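Local coordinates for protein malate dehydrogenase (Picrophilus torridus, PDB 4BGV) that probably catalyses the reversible, NAD-dependent oxidation of malate to oxaloacetate, a step of the tricarboxylic acid cycle, at residues R2-G11 / T26-I34. Sequence-based numbering, arbitrary orientation.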
loop_
_atom_site.group_PDB
_atom_site.type_symbol
_atom_site.label_atom_id
_atom_site.label_comp_id
_atom_site.label_asym_id
_atom_site.label_seq_id
_atom_site.Cartn_x
_atom_site.Cartn_y
_atom_site.Cartn_z
ATOM N N ARG A 2 1.306 19.813 0.939
ATOM C CA ARG A 2 2.048 18.646 1.409
ATOM C C ARG A 2 3.104 19.091 2.417
ATOM O O ARG A 2 3.580 20.224 2.375
ATOM C CB ARG A 2 2.761 17.937 0.251
ATOM C CG ARG A 2 1.869 17.245 -0.798
ATOM C CD ARG A 2 2.700 16.911 -2.048
ATOM N NE ARG A 2 1.954 17.191 -3.275
ATOM C CZ ARG A 2 2.513 17.566 -4.411
ATOM N NH1 ARG A 2 3.833 17.721 -4.490
ATOM N NH2 ARG A 2 1.751 17.792 -5.470
ATOM N N SER A 3 3.468 18.198 3.320
ATOM C CA SER A 3 4.595 18.451 4.202
ATOM C C SER A 3 5.879 18.316 3.413
ATOM O O SER A 3 5.909 17.686 2.351
ATOM C CB SER A 3 4.612 17.479 5.380
ATOM O OG SER A 3 3.564 17.780 6.291
ATOM N N LYS A 4 6.933 18.906 3.954
ATOM C CA LYS A 4 8.228 18.934 3.307
ATOM C C LYS A 4 9.254 18.315 4.243
ATOM O O LYS A 4 9.313 18.648 5.433
ATOM C CB LYS A 4 8.601 20.378 2.985
ATOM C CG LYS A 4 10.021 20.567 2.472
ATOM C CD LYS A 4 10.204 22.024 2.060
ATOM C CE LYS A 4 11.556 22.282 1.415
ATOM N NZ LYS A 4 11.684 23.747 1.073
ATOM N N ILE A 5 10.041 17.393 3.717
ATOM C CA ILE A 5 11.102 16.767 4.491
ATOM C C ILE A 5 12.415 17.043 3.774
ATOM O O ILE A 5 12.518 16.827 2.560
ATOM C CB ILE A 5 10.886 15.243 4.616
ATOM C CG1 ILE A 5 9.522 14.937 5.252
ATOM C CG2 ILE A 5 12.014 14.578 5.409
ATOM C CD1 ILE A 5 8.448 14.522 4.228
ATOM N N SER A 6 13.402 17.536 4.514
ATOM C CA SER A 6 14.740 17.696 3.980
ATOM C C SER A 6 15.592 16.557 4.510
ATOM O O SER A 6 15.510 16.228 5.691
ATOM C CB SER A 6 15.350 19.037 4.404
ATOM O OG SER A 6 14.711 20.119 3.739
ATOM N N VAL A 7 16.397 15.967 3.630
ATOM C CA VAL A 7 17.359 14.932 4.000
ATOM C C VAL A 7 18.777 15.427 3.719
ATOM O O VAL A 7 19.149 15.673 2.566
ATOM C CB VAL A 7 17.082 13.629 3.217
ATOM C CG1 VAL A 7 18.111 12.562 3.528
ATOM C CG2 VAL A 7 15.659 13.122 3.513
ATOM N N ILE A 8 19.558 15.594 4.782
ATOM C CA ILE A 8 20.933 16.054 4.653
ATOM C C ILE A 8 21.830 14.819 4.542
ATOM O O ILE A 8 21.898 14.001 5.465
ATOM C CB ILE A 8 21.330 16.948 5.844
ATOM C CG1 ILE A 8 20.397 18.159 5.944
ATOM C CG2 ILE A 8 22.789 17.406 5.722
ATOM C CD1 ILE A 8 20.744 19.099 7.112
ATOM N N GLY A 9 22.482 14.673 3.393
ATOM C CA GLY A 9 23.284 13.495 3.086
ATOM C C GLY A 9 22.588 12.688 2.002
ATOM O O GLY A 9 21.440 12.268 2.172
ATOM N N ALA A 10 23.270 12.491 0.878
ATOM C CA ALA A 10 22.695 11.754 -0.245
ATOM C C ALA A 10 23.442 10.455 -0.544
ATOM O O ALA A 10 23.359 9.929 -1.648
ATOM C CB ALA A 10 22.628 12.646 -1.489
ATOM N N GLY A 11 24.156 9.932 0.450
ATOM C CA GLY A 11 24.784 8.627 0.336
ATOM C C GLY A 11 23.730 7.539 0.477
ATOM O O GLY A 11 22.535 7.814 0.387
ATOM N N THR A 26 5.155 10.296 2.093
ATOM C CA THR A 26 5.203 11.067 3.330
ATOM C C THR A 26 5.076 12.567 3.086
ATOM O O THR A 26 4.407 13.267 3.847
ATOM C CB THR A 26 6.461 10.732 4.143
ATOM O OG1 THR A 26 6.528 9.309 4.302
ATOM C CG2 THR A 26 6.425 11.394 5.534
ATOM N N GLY A 27 5.707 13.060 2.019
ATOM C CA GLY A 27 5.647 14.475 1.691
ATOM C C GLY A 27 6.669 14.782 0.617
ATOM O O GLY A 27 7.315 13.875 0.121
ATOM N N ASP A 28 6.802 16.052 0.255
ATOM C CA ASP A 28 7.856 16.451 -0.680
ATOM C C ASP A 28 9.212 16.240 -0.026
ATOM O O ASP A 28 9.354 16.372 1.191
ATOM C CB ASP A 28 7.682 17.915 -1.080
ATOM C CG ASP A 28 6.385 18.158 -1.843
ATOM O OD1 ASP A 28 5.975 17.280 -2.638
ATOM O OD2 ASP A 28 5.773 19.226 -1.645
ATOM N N ILE A 29 10.216 15.915 -0.830
ATOM C CA ILE A 29 11.502 15.526 -0.279
ATOM C C ILE A 29 12.607 16.315 -0.961
ATOM O O ILE A 29 12.758 16.247 -2.182
ATOM C CB ILE A 29 11.732 14.031 -0.500
ATOM C CG1 ILE A 29 10.669 13.210 0.245
ATOM C CG2 ILE A 29 13.116 13.607 -0.004
ATOM C CD1 ILE A 29 10.193 12.028 -0.543
ATOM N N TYR A 30 13.343 17.099 -0.179
ATOM C CA TYR A 30 14.521 17.818 -0.679
ATOM C C TYR A 30 15.804 17.188 -0.125
ATOM O O TYR A 30 15.943 17.015 1.099
ATOM C CB TYR A 30 14.477 19.298 -0.284
ATOM C CG TYR A 30 13.508 20.149 -1.090
ATOM C CD1 TYR A 30 12.450 19.578 -1.777
ATOM C CD2 TYR A 30 13.672 21.533 -1.171
ATOM C CE1 TYR A 30 11.569 20.357 -2.518
ATOM C CE2 TYR A 30 12.798 22.316 -1.899
ATOM C CZ TYR A 30 11.749 21.725 -2.570
ATOM O OH TYR A 30 10.869 22.504 -3.304
ATOM N N ILE A 31 16.732 16.834 -1.017
ATOM C CA ILE A 31 17.945 16.115 -0.612
ATOM C C ILE A 31 19.131 17.060 -0.750
ATOM O O ILE A 31 19.192 17.844 -1.698
ATOM C CB ILE A 31 18.190 14.847 -1.483
ATOM C CG1 ILE A 31 16.905 14.021 -1.621
ATOM C CG2 ILE A 31 19.312 13.977 -0.902
ATOM C CD1 ILE A 31 17.069 12.829 -2.535
ATOM N N PHE A 32 20.062 16.990 0.204
ATOM C CA PHE A 32 21.242 17.860 0.221
ATOM C C PHE A 32 22.528 17.054 0.405
ATOM O O PHE A 32 22.574 16.115 1.197
ATOM C CB PHE A 32 21.128 18.898 1.352
ATOM C CG PHE A 32 19.904 19.769 1.244
ATOM C CD1 PHE A 32 18.659 19.305 1.677
ATOM C CD2 PHE A 32 19.990 21.036 0.684
ATOM C CE1 PHE A 32 17.521 20.095 1.548
ATOM C CE2 PHE A 32 18.865 21.842 0.565
ATOM C CZ PHE A 32 17.622 21.371 0.996
ATOM N N ASP A 33 23.571 17.432 -0.330
ATOM C CA ASP A 33 24.874 16.801 -0.186
ATOM C C ASP A 33 25.967 17.730 -0.699
ATOM O O ASP A 33 25.789 18.449 -1.690
ATOM C CB ASP A 33 24.947 15.455 -0.917
ATOM C CG ASP A 33 26.054 14.557 -0.361
ATOM O OD1 ASP A 33 27.233 14.790 -0.693
ATOM O OD2 ASP A 33 25.756 13.648 0.446
ATOM N N ILE A 34 27.107 17.694 -0.017
ATOM C CA ILE A 34 28.229 18.546 -0.353
ATOM C C ILE A 34 28.917 18.105 -1.648
ATOM O O ILE A 34 29.623 18.892 -2.280
ATOM C CB ILE A 34 29.262 18.560 0.812
ATOM C CG1 ILE A 34 30.318 19.643 0.600
ATOM C CG2 ILE A 34 29.903 17.193 0.976
ATOM C CD1 ILE A 34 30.116 20.862 1.480
HETATM O O HOH W 1 6.013 20.870 0.544
HETATM O O HOH W 2 2.518 15.437 3.225
HETATM O O HOH W 3 10.068 24.238 -0.830
#
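Lys-4 to Ile-8 pair in parallel register with Asp-28 to Phe-32, the strand axes 4.7 Å apart at 19°, and six backbone hydrogen bonds run from Asp-28 N to Ser-3 O through to Gly-9 N to Phe-32 O. At the start of the ladder Arg-2 NH1 forms a salt bridge with Asp-28 OD1 (2.9 Å); the oxygen lies in the guanidinium plane and offers its syn lone pair, although the two planar groups stand 81° apart. OD1 also accepts from Asp-58 N, while Arg-2 NE and NH2 bind Asn-247 O and Asp-248 O of the second subunit. Replacing Arg-2 by an alanine removes the guanidinium, which would probably leave Asp-28 without its cationic mate and the two carbonyls of the second subunit without their N-H donors. With CG anti to the backbone N (chi1 172°) and the chain extended, Lys-4 lays CE over one face of Tyr-30, 3.7 Å from the ring centroid, a CH-pi contact; NZ continues to Glu-72 O and Lys-74 O. At the C-terminal ends of the strands, Asp-33 OD2 accepts a nearly straight bond from Ala-10 N (2.8 Å) through its anti lone pair, tying the glycine-rich turn after strand 4-8 to the aspartate that ends strand 28-33; Gly-9 to Gly-11 and Asp-33 probably belong to the NAD(+) site, the usual place for it in a Rossmann fold. Ala-10 CB meets Ile-31 CG2 at 3.6 Å. Helix 12-23 links the strands as a beta-alpha-beta unit and packs on Ile-5, Ile-29 and Ile-31, while strands 78-81 and 59-63 flank the pair within the parallel sheet.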